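Local atomic coordinates of putative alpha-L-fucosidase (Bacteroides thetaiotaomicron, PDB entry 4H41), a protein that is a putative alpha-L-fucosidase that probably hydrolyses fucosyl linkages of host glycans in carbohydrate metabolism. Residues Asn30-Thr35 with Glu298-Ala303; Gly36-Glu41 with Ile309-Ser314; Ile166-Lys171 with Glu223-Glu228. One frame throughout, in Å; residues are numbered along the deposited sequence.

Contact 1 (Asn30-Thr35 with Glu298-Ala303); sequences NGLKIT and EAAKRA
Gly31 lies directly against the last turns of helix 290-302, its CA 3.8 Å from the backbone N of Glu298. The first carbon of a side chain on Gly31 would come to about 3.1 Å from that nitrogen, a tight fit that a side chain here would make difficult. Next along the chain, Leu32 carries the apolar part: its CG stands anti to the backbone N (chi1 -179°), and the branch CD2 reaches the CB of Ala300 at 4.1 Å. Leu32 also touches Tyr305 and, on strand 307-310, Ala308. Lys301 contributes aliphatic carbon rather than charge here; its CB sits 3.7 Å from the N of Leu32 and its CD packs against the backbone of Asn30 and Gly31.

The other side is wet, and no direct hydrogen bond joins the two segments, although Leu32 makes a backbone bond with Leu297, one residue earlier in the helix. One water bridges Asn30 O, 2.7 Å away, and Glu298 O. A second accepts from Asn30 ND2 and donates to Glu298 OE2 at 2.7 Å, a carboxylate oxygen that also forms a salt bridge with Arg294. The extended Lys301 chain carries NZ to two further waters, one 2.9 Å away that donates to Asn30 OD1, the other linking NZ to Gly31 O. The arrangement belongs to the closure of a TIM barrel: the lead-in to the first strand, 34-39, runs past the C-terminal end of the helix that precedes the last strand, 307-310.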
loop_
_atom_site.group_PDB
_atom_site.type_symbol
_atom_site.label_atom_id
_atom_site.label_comp_id
_atom_site.label_asym_id
_atom_site.label_seq_id
_atom_site.Cartn_x
_atom_site.Cartn_y
_atom_site.Cartn_z
ATOM N N ASN B 30 28.246 -3.679 -13.327
ATOM C CA ASN B 30 28.304 -2.879 -14.545
ATOM C C ASN B 30 27.452 -1.634 -14.444
ATOM O O ASN B 30 27.127 -1.040 -15.453
ATOM C CB ASN B 30 27.885 -3.793 -15.710
ATOM C CG ASN B 30 28.033 -3.193 -17.089
ATOM O OD1 ASN B 30 29.003 -2.508 -17.385
ATOM N ND2 ASN B 30 27.151 -3.546 -17.993
ATOM N N GLY B 31 27.202 -1.173 -13.219
ATOM C CA GLY B 31 26.484 0.060 -12.947
ATOM C C GLY B 31 27.229 0.823 -11.871
ATOM O O GLY B 31 28.112 0.311 -11.199
ATOM N N LEU B 32 26.881 2.033 -11.701
ATOM C CA LEU B 32 27.481 2.866 -10.683
ATOM C C LEU B 32 26.916 2.454 -9.342
ATOM O O LEU B 32 25.695 2.423 -9.183
ATOM C CB LEU B 32 27.156 4.321 -11.022
ATOM C CG LEU B 32 27.691 5.419 -10.138
ATOM C CD1 LEU B 32 29.188 5.322 -9.956
ATOM C CD2 LEU B 32 27.333 6.747 -10.724
ATOM N N LYS B 33 27.773 2.157 -8.371
ATOM C CA LYS B 33 27.282 1.746 -7.060
ATOM C C LYS B 33 26.675 2.920 -6.342
ATOM O O LYS B 33 27.215 4.046 -6.435
ATOM C CB LYS B 33 28.408 1.169 -6.216
ATOM C CG LYS B 33 28.959 -0.144 -6.766
ATOM C CD LYS B 33 30.190 -0.623 -5.961
ATOM C CE LYS B 33 30.939 -1.748 -6.642
ATOM N NZ LYS B 33 32.332 -1.916 -6.116
ATOM N N ILE B 34 25.664 2.639 -5.502
ATOM C CA ILE B 34 25.020 3.658 -4.650
ATOM C C ILE B 34 25.922 3.883 -3.437
ATOM O O ILE B 34 26.210 2.944 -2.690
ATOM C CB ILE B 34 23.579 3.211 -4.267
ATOM C CG1 ILE B 34 22.675 3.299 -5.516
ATOM C CG2 ILE B 34 23.008 4.111 -3.166
ATOM C CD1 ILE B 34 21.426 2.547 -5.404
ATOM N N THR B 35 26.406 5.084 -3.266
ATOM C CA THR B 35 27.289 5.403 -2.148
ATOM C C THR B 35 26.720 6.513 -1.256
ATOM O O THR B 35 27.378 6.940 -0.324
ATOM C CB THR B 35 28.694 5.763 -2.641
ATOM O OG1 THR B 35 28.586 6.915 -3.476
ATOM C CG2 THR B 35 29.398 4.583 -3.319
ATOM N N GLU B 298 23.322 1.255 -14.575
ATOM C CA GLU B 298 24.119 0.923 -15.755
ATOM C C GLU B 298 24.214 2.146 -16.687
ATOM O O GLU B 298 25.270 2.421 -17.229
ATOM C CB GLU B 298 23.561 -0.292 -16.503
ATOM C CG GLU B 298 23.823 -1.576 -15.746
ATOM C CD GLU B 298 23.202 -2.828 -16.327
ATOM O OE1 GLU B 298 22.453 -2.728 -17.330
ATOM O OE2 GLU B 298 23.442 -3.917 -15.752
ATOM N N ALA B 299 23.116 2.854 -16.893
ATOM C CA ALA B 299 23.115 4.061 -17.720
ATOM C C ALA B 299 24.002 5.154 -17.099
ATOM O O ALA B 299 24.720 5.848 -17.822
ATOM C CB ALA B 299 21.704 4.558 -17.890
ATOM N N ALA B 300 23.960 5.316 -15.766
ATOM C CA ALA B 300 24.797 6.326 -15.108
ATOM C C ALA B 300 26.275 6.032 -15.316
ATOM O O ALA B 300 27.075 6.942 -15.556
ATOM C CB ALA B 300 24.481 6.386 -13.622
ATOM N N LYS B 301 26.655 4.754 -15.210
ATOM C CA LYS B 301 28.041 4.349 -15.432
ATOM C C LYS B 301 28.444 4.579 -16.905
ATOM O O LYS B 301 29.547 5.061 -17.153
ATOM C CB LYS B 301 28.286 2.913 -15.052
ATOM C CG LYS B 301 29.774 2.578 -14.977
ATOM C CD LYS B 301 30.046 1.165 -14.462
ATOM C CE LYS B 301 31.514 0.902 -14.223
ATOM N NZ LYS B 301 31.741 -0.473 -13.639
ATOM N N ARG B 302 27.571 4.257 -17.867
ATOM C CA ARG B 302 27.875 4.500 -19.293
ATOM C C ARG B 302 28.098 5.984 -19.567
ATOM O O ARG B 302 28.890 6.334 -20.431
ATOM C CB ARG B 302 26.749 4.022 -20.207
ATOM C CG ARG B 302 26.643 2.519 -20.371
ATOM C CD ARG B 302 25.767 2.170 -21.564
ATOM N NE ARG B 302 24.375 2.576 -21.399
ATOM C CZ ARG B 302 23.426 1.884 -20.774
ATOM N NH1 ARG B 302 23.693 0.703 -20.237
ATOM N NH2 ARG B 302 22.193 2.343 -20.728
ATOM N N ALA B 303 27.364 6.853 -18.882
ATOM C CA ALA B 303 27.490 8.305 -19.074
ATOM C C ALA B 303 28.640 8.911 -18.272
ATOM O O ALA B 303 28.885 10.102 -18.394
ATOM C CB ALA B 303 26.195 8.979 -18.707
HETATM O O HOH W 1 27.202 0.386 -17.761
HETATM O O HOH W 2 25.197 -5.536 -17.015
HETATM O O HOH W 3 31.497 -1.868 -16.177
HETATM O O HOH W 4 30.589 -0.595 -11.124
#

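Contact 2 (Gly36-Glu41 with Ile309-Ser314); sequences GTFLDE and ITFEFS
Thr37 holds OG1 anti to its backbone N (chi1 -176°), which turns the hydroxyl to the start of helix 313-316, and Glu312, with CG likewise anti (chi1 -170°) and the chain bent at chi2, sends its carboxylate to Asp40. Thr37 OG1 accepts the N-H of Phe313 at 2.9 Å in a nearly straight bond, while it donates to Phe38 O in the carbonyl plane, on a lone pair. Two bonds therefore fix the hydroxyl's rotation. Glu312 OE2 takes the N-H of Asp40 at 2.8 Å on its anti side, 33° out of the carboxylate plane, binding the loop just after strand 34-39. Glu312 is also the N-cap of helix 313-316, its side chain capping a backbone N of the first turn, and OE1 bonds His315 ND1.

Thr37 belongs to strand 34-39, which pairs in parallel with strand 307-310, first and last of the eight, and so closes the TIM barrel. Thr310 N donates to Gly36 O, and Phe38 N to Thr310 O, 3.0 Å away. A cis peptide joins Phe311 to Glu312 just beyond the last strand.

Apolar contacts continue on the side of Phe38. Its ring atom CE2 meets Ile309 CD1 at 3.6 Å, approached obliquely, and Tyr161 meets the ring edge-to-face. Phe311 crosses Phe38 at about a right angle, with CD2 3.9 Å from Phe38 CB. Further out, Asp40 OD1 lies in plane at the edge of the Phe311 ring, 3.4 Å from CE2, while Asp40 OD2 is bonded to Ser43; Glu312 CB sits over the centre of one face of the Phe311 ring.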
loop_
_atom_site.group_PDB
_atom_site.type_symbol
_atom_site.label_atom_id
_atom_site.label_comp_id
_atom_site.label_asym_id
_atom_site.label_seq_id
_atom_site.Cartn_x
_atom_site.Cartn_y
_atom_site.Cartn_z
ATOM N N GLY B 36 25.491 6.916 -1.503
ATOM C CA GLY B 36 24.784 7.857 -0.655
ATOM C C GLY B 36 23.311 7.565 -0.603
ATOM O O GLY B 36 22.740 6.948 -1.516
ATOM N N THR B 37 22.656 7.964 0.517
ATOM C CA THR B 37 21.221 7.845 0.610
ATOM C C THR B 37 20.656 9.024 1.320
ATOM O O THR B 37 21.289 9.583 2.230
ATOM C CB THR B 37 20.767 6.548 1.310
ATOM O OG1 THR B 37 19.331 6.469 1.276
ATOM C CG2 THR B 37 21.262 6.437 2.714
ATOM N N PHE B 38 19.448 9.394 0.909
ATOM C CA PHE B 38 18.642 10.300 1.688
ATOM C C PHE B 38 18.191 9.584 2.925
ATOM O O PHE B 38 18.127 8.344 2.977
ATOM C CB PHE B 38 17.434 10.821 0.935
ATOM C CG PHE B 38 17.824 11.813 -0.130
ATOM C CD1 PHE B 38 18.030 13.152 0.185
ATOM C CD2 PHE B 38 18.037 11.408 -1.438
ATOM C CE1 PHE B 38 18.362 14.076 -0.800
ATOM C CE2 PHE B 38 18.387 12.338 -2.432
ATOM C CZ PHE B 38 18.568 13.662 -2.102
ATOM N N LEU B 39 17.877 10.384 3.917
ATOM C CA LEU B 39 17.234 10.025 5.168
ATOM C C LEU B 39 15.931 10.772 5.057
ATOM O O LEU B 39 15.956 12.000 5.115
ATOM C CB LEU B 39 18.075 10.472 6.386
ATOM C CG LEU B 39 19.520 10.020 6.442
ATOM C CD1 LEU B 39 20.274 10.829 7.469
ATOM C CD2 LEU B 39 19.613 8.550 6.710
ATOM N N ASP B 40 14.789 10.080 4.910
ATOM C CA ASP B 40 13.530 10.726 4.586
ATOM C C ASP B 40 12.847 11.367 5.780
ATOM O O ASP B 40 11.787 10.925 6.229
ATOM C CB ASP B 40 12.593 9.737 3.898
ATOM C CG ASP B 40 11.363 10.407 3.310
ATOM O OD1 ASP B 40 11.470 11.578 2.870
ATOM O OD2 ASP B 40 10.307 9.755 3.271
ATOM N N GLU B 41 13.449 12.447 6.272
ATOM C CA GLU B 41 12.942 13.290 7.336
ATOM C C GLU B 41 13.130 14.745 6.910
ATOM O O GLU B 41 14.248 15.052 6.570
ATOM C CB GLU B 41 13.752 13.054 8.630
ATOM C CG GLU B 41 13.601 11.665 9.204
ATOM C CD GLU B 41 12.309 11.374 9.925
ATOM O OE1 GLU B 41 11.486 12.303 10.118
ATOM O OE2 GLU B 41 12.152 10.201 10.333
ATOM N N ILE B 309 23.424 8.331 -5.616
ATOM C CA ILE B 309 22.755 8.378 -4.321
ATOM C C ILE B 309 21.367 7.801 -4.562
ATOM O O ILE B 309 20.970 7.636 -5.714
ATOM C CB ILE B 309 22.743 9.798 -3.702
ATOM C CG1 ILE B 309 21.809 10.759 -4.485
ATOM C CG2 ILE B 309 24.185 10.336 -3.611
ATOM C CD1 ILE B 309 21.675 12.150 -3.843
ATOM N N THR B 310 20.597 7.528 -3.504
ATOM C CA THR B 310 19.245 7.034 -3.694
ATOM C C THR B 310 18.272 7.645 -2.721
ATOM O O THR B 310 18.601 7.872 -1.554
ATOM C CB THR B 310 19.215 5.467 -3.537
ATOM O OG1 THR B 310 17.915 4.950 -3.859
ATOM C CG2 THR B 310 19.565 4.992 -2.117
ATOM N N PHE B 311 17.073 7.875 -3.210
ATOM C CA PHE B 311 15.862 8.048 -2.407
ATOM C C PHE B 311 15.186 6.674 -2.519
ATOM O O PHE B 311 14.679 6.345 -3.588
ATOM C CB PHE B 311 14.966 9.182 -2.888
ATOM C CG PHE B 311 13.842 9.446 -1.916
ATOM C CD1 PHE B 311 12.706 8.655 -1.916
ATOM C CD2 PHE B 311 13.998 10.368 -0.888
ATOM C CE1 PHE B 311 11.733 8.796 -0.946
ATOM C CE2 PHE B 311 13.010 10.528 0.078
ATOM C CZ PHE B 311 11.878 9.746 0.037
ATOM N N GLU B 312 15.184 5.832 -1.482
ATOM C CA GLU B 312 15.715 6.045 -0.137
ATOM C C GLU B 312 16.033 4.700 0.456
ATOM O O GLU B 312 15.188 3.804 0.393
ATOM C CB GLU B 312 14.675 6.779 0.734
ATOM C CG GLU B 312 15.226 7.242 2.073
ATOM C CD GLU B 312 14.534 6.763 3.340
ATOM O OE1 GLU B 312 13.793 5.761 3.266
ATOM O OE2 GLU B 312 14.756 7.366 4.416
ATOM N N PHE B 313 17.200 4.548 1.016
ATOM C CA PHE B 313 17.620 3.240 1.524
ATOM C C PHE B 313 16.693 2.671 2.587
ATOM O O PHE B 313 16.289 1.501 2.461
ATOM C CB PHE B 313 19.030 3.308 2.071
ATOM C CG PHE B 313 19.549 2.009 2.613
ATOM C CD1 PHE B 313 19.364 1.671 3.948
ATOM C CD2 PHE B 313 20.267 1.143 1.811
ATOM C CE1 PHE B 313 19.820 0.454 4.447
ATOM C CE2 PHE B 313 20.695 -0.088 2.306
ATOM C CZ PHE B 313 20.485 -0.414 3.627
ATOM N N SER B 314 16.419 3.435 3.649
ATOM C CA SER B 314 15.682 2.889 4.810
ATOM C C SER B 314 14.330 2.246 4.464
ATOM O O SER B 314 13.962 1.270 5.104
ATOM C CB SER B 314 15.509 3.927 5.893
ATOM O OG SER B 314 16.812 4.338 6.301
HETATM O O HOH W 5 17.823 5.816 4.253
#

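Contact 3 (Ile166-Lys171 with Glu223-Glu228); sequences ISRATK and EKEWNE
Arg168 grips Glu225 side-on with two nitrogens: NE donates to OE1 at 2.8 Å and NH2 to OE2 at 2.9 Å, both oxygens lying near the guanidinium plane. Glu225 has CG anti to its carbonyl carbon (chi1 -65°) and an extended chain beyond, while Arg168 bends at chi2 and chi3, which brings NE round to the carboxylate. OE1 also accepts the backbone N-H of Ala169 at 2.8 Å, in a nearly straight bond of 174°; the two donors reach that oxygen from opposite faces of the carboxylate. Gln221 NE2 adds a bond to OE2, and NH1 of Arg168 forms a salt bridge with Asp200. An alanine in place of Glu225 would probably leave Ala169 N and Arg168 NE and NH2 without their acceptor, with Asp200 alone of the partners named left to hold the guanidinium.

One residue on, Trp226 NE1 donates to Ser167 O at 3.0 Å, with the oxygen in the ring plane but the donor well above the carbonyl plane. CH2 of the indole packs obliquely against Ile166 CG1 at 3.7 Å.

The loop after strand 157-162 is thus pinned to helix 219-233 by charge, backbone bonding and an aromatic side chain, with the carboxylate probably stabilised as an anion.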
loop_
_atom_site.group_PDB
_atom_site.type_symbol
_atom_site.label_atom_id
_atom_site.label_comp_id
_atom_site.label_asym_id
_atom_site.label_seq_id
_atom_site.Cartn_x
_atom_site.Cartn_y
_atom_site.Cartn_z
ATOM N N ILE B 166 12.820 21.370 -8.267
ATOM C CA ILE B 166 12.227 21.834 -9.505
ATOM C C ILE B 166 12.542 20.834 -10.604
ATOM O O ILE B 166 13.399 19.970 -10.421
ATOM C CB ILE B 166 12.746 23.261 -9.896
ATOM C CG1 ILE B 166 14.243 23.255 -10.329
ATOM C CG2 ILE B 166 12.493 24.274 -8.782
ATOM C CD1 ILE B 166 14.753 24.557 -10.927
ATOM N N SER B 167 11.883 20.974 -11.753
ATOM C CA SER B 167 12.219 20.232 -12.965
ATOM C C SER B 167 12.409 21.123 -14.177
ATOM O O SER B 167 13.039 20.692 -15.136
ATOM C CB SER B 167 11.150 19.192 -13.284
ATOM O OG SER B 167 9.916 19.797 -13.613
ATOM N N ARG B 168 11.784 22.303 -14.191
ATOM C CA ARG B 168 11.798 23.228 -15.315
ATOM C C ARG B 168 12.168 24.625 -14.860
ATOM O O ARG B 168 12.201 24.895 -13.650
ATOM C CB ARG B 168 10.369 23.263 -15.915
ATOM C CG ARG B 168 9.840 21.931 -16.461
ATOM C CD ARG B 168 10.596 21.460 -17.686
ATOM N NE ARG B 168 10.440 22.393 -18.797
ATOM C CZ ARG B 168 9.507 22.329 -19.743
ATOM N NH1 ARG B 168 8.593 21.365 -19.723
ATOM N NH2 ARG B 168 9.470 23.241 -20.707
ATOM N N ALA B 169 12.335 25.547 -15.812
ATOM C CA ALA B 169 12.517 26.975 -15.510
ATOM C C ALA B 169 11.424 27.385 -14.508
ATOM O O ALA B 169 10.255 27.036 -14.702
ATOM C CB ALA B 169 12.423 27.804 -16.777
ATOM N N THR B 170 11.822 27.954 -13.364
ATOM C CA THR B 170 10.895 28.217 -12.248
ATOM C C THR B 170 11.103 29.619 -11.716
ATOM O O THR B 170 12.243 30.034 -11.510
ATOM C CB THR B 170 11.152 27.166 -11.151
ATOM O OG1 THR B 170 10.727 25.895 -11.606
ATOM C CG2 THR B 170 10.428 27.466 -9.835
ATOM N N LYS B 171 10.001 30.325 -11.431
ATOM C CA LYS B 171 10.051 31.672 -10.880
ATOM C C LYS B 171 10.870 31.668 -9.595
ATOM O O LYS B 171 10.639 30.838 -8.710
ATOM C CB LYS B 171 8.620 32.156 -10.625
ATOM C CG LYS B 171 8.523 33.579 -10.132
ATOM C CD LYS B 171 7.067 34.034 -10.110
ATOM C CE LYS B 171 6.959 35.509 -9.903
ATOM N NZ LYS B 171 5.538 35.945 -9.826
ATOM N N GLU B 223 17.573 20.738 -21.968
ATOM C CA GLU B 223 18.943 21.262 -22.007
ATOM C C GLU B 223 18.930 22.790 -22.008
ATOM O O GLU B 223 19.763 23.435 -21.366
ATOM C CB GLU B 223 19.693 20.734 -23.230
ATOM C CG GLU B 223 21.118 21.238 -23.317
ATOM C CD GLU B 223 21.918 20.678 -24.477
ATOM O OE1 GLU B 223 21.383 19.815 -25.202
ATOM O OE2 GLU B 223 23.045 21.165 -24.710
ATOM N N LYS B 224 18.036 23.370 -22.761
ATOM C CA LYS B 224 17.959 24.826 -22.846
ATOM C C LYS B 224 17.695 25.439 -21.487
ATOM O O LYS B 224 18.376 26.395 -21.077
ATOM C CB LYS B 224 16.861 25.225 -23.830
ATOM C CG LYS B 224 16.697 26.745 -23.964
ATOM C CD LYS B 224 15.560 27.094 -24.894
ATOM C CE LYS B 224 15.396 28.608 -25.063
ATOM N NZ LYS B 224 14.640 29.253 -23.946
ATOM N N GLU B 225 16.742 24.900 -20.776
ATOM C CA GLU B 225 16.382 25.478 -19.493
ATOM C C GLU B 225 17.449 25.229 -18.417
ATOM O O GLU B 225 17.780 26.134 -17.664
ATOM C CB GLU B 225 15.013 24.968 -19.023
ATOM C CG GLU B 225 13.893 25.433 -19.956
ATOM C CD GLU B 225 12.474 25.052 -19.579
ATOM O OE1 GLU B 225 12.254 24.559 -18.452
ATOM O OE2 GLU B 225 11.570 25.200 -20.436
ATOM N N TRP B 226 18.008 24.031 -18.375
ATOM C CA TRP B 226 19.009 23.709 -17.374
ATOM C C TRP B 226 20.349 24.346 -17.682
ATOM O O TRP B 226 21.090 24.659 -16.756
ATOM C CB TRP B 226 19.092 22.203 -17.165
ATOM C CG TRP B 226 17.970 21.780 -16.285
ATOM C CD1 TRP B 226 16.736 21.335 -16.667
ATOM C CD2 TRP B 226 17.906 21.968 -14.868
ATOM N NE1 TRP B 226 15.925 21.196 -15.567
ATOM C CE2 TRP B 226 16.616 21.584 -14.450
ATOM C CE3 TRP B 226 18.830 22.414 -13.907
ATOM C CZ2 TRP B 226 16.246 21.558 -13.098
ATOM C CZ3 TRP B 226 18.458 22.407 -12.573
ATOM C CH2 TRP B 226 17.173 22.021 -12.181
ATOM N N ASN B 227 20.612 24.670 -18.948
ATOM C CA ASN B 227 21.795 25.463 -19.301
ATOM C C ASN B 227 21.713 26.817 -18.603
ATOM O O ASN B 227 22.684 27.291 -18.005
ATOM C CB ASN B 227 21.882 25.634 -20.821
ATOM C CG ASN B 227 23.049 26.431 -21.246
ATOM O OD1 ASN B 227 24.185 26.037 -20.994
ATOM N ND2 ASN B 227 22.819 27.574 -21.880
ATOM N N GLU B 228 20.518 27.427 -18.609
ATOM C CA GLU B 228 20.321 28.713 -17.941
ATOM C C GLU B 228 20.423 28.590 -16.423
ATOM O O GLU B 228 20.996 29.466 -15.772
ATOM C CB GLU B 228 18.939 29.303 -18.285
ATOM C CG GLU B 228 18.815 29.708 -19.737
ATOM C CD GLU B 228 17.580 30.523 -20.074
ATOM O OE1 GLU B 228 17.417 31.617 -19.488
ATOM O OE2 GLU B 228 16.799 30.092 -20.954
#

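Overall arrangement
Contacts 1 and 2 share strand 34-39 and meet directly, Ile34 CG2 lying 3.7 Å from Thr310 CG2, although their centres are about 17 Å apart. Contact 2 is the inner one, its centre about 6 Å from the centre of the chain. Contact 3 lies on the periphery, its centre about 25 Å from each of the others and its nearest atoms about 11 Å from contact 2. Lys171, at the end of segment 166-171 and not touching the helix, lines a pocket with a bound polyether. The Phe311 side chain is about 3 Å from an unidentified ligand, probably a crystallisation component, at the C-terminal end of the barrel strands, where TIM-barrel active sites lie.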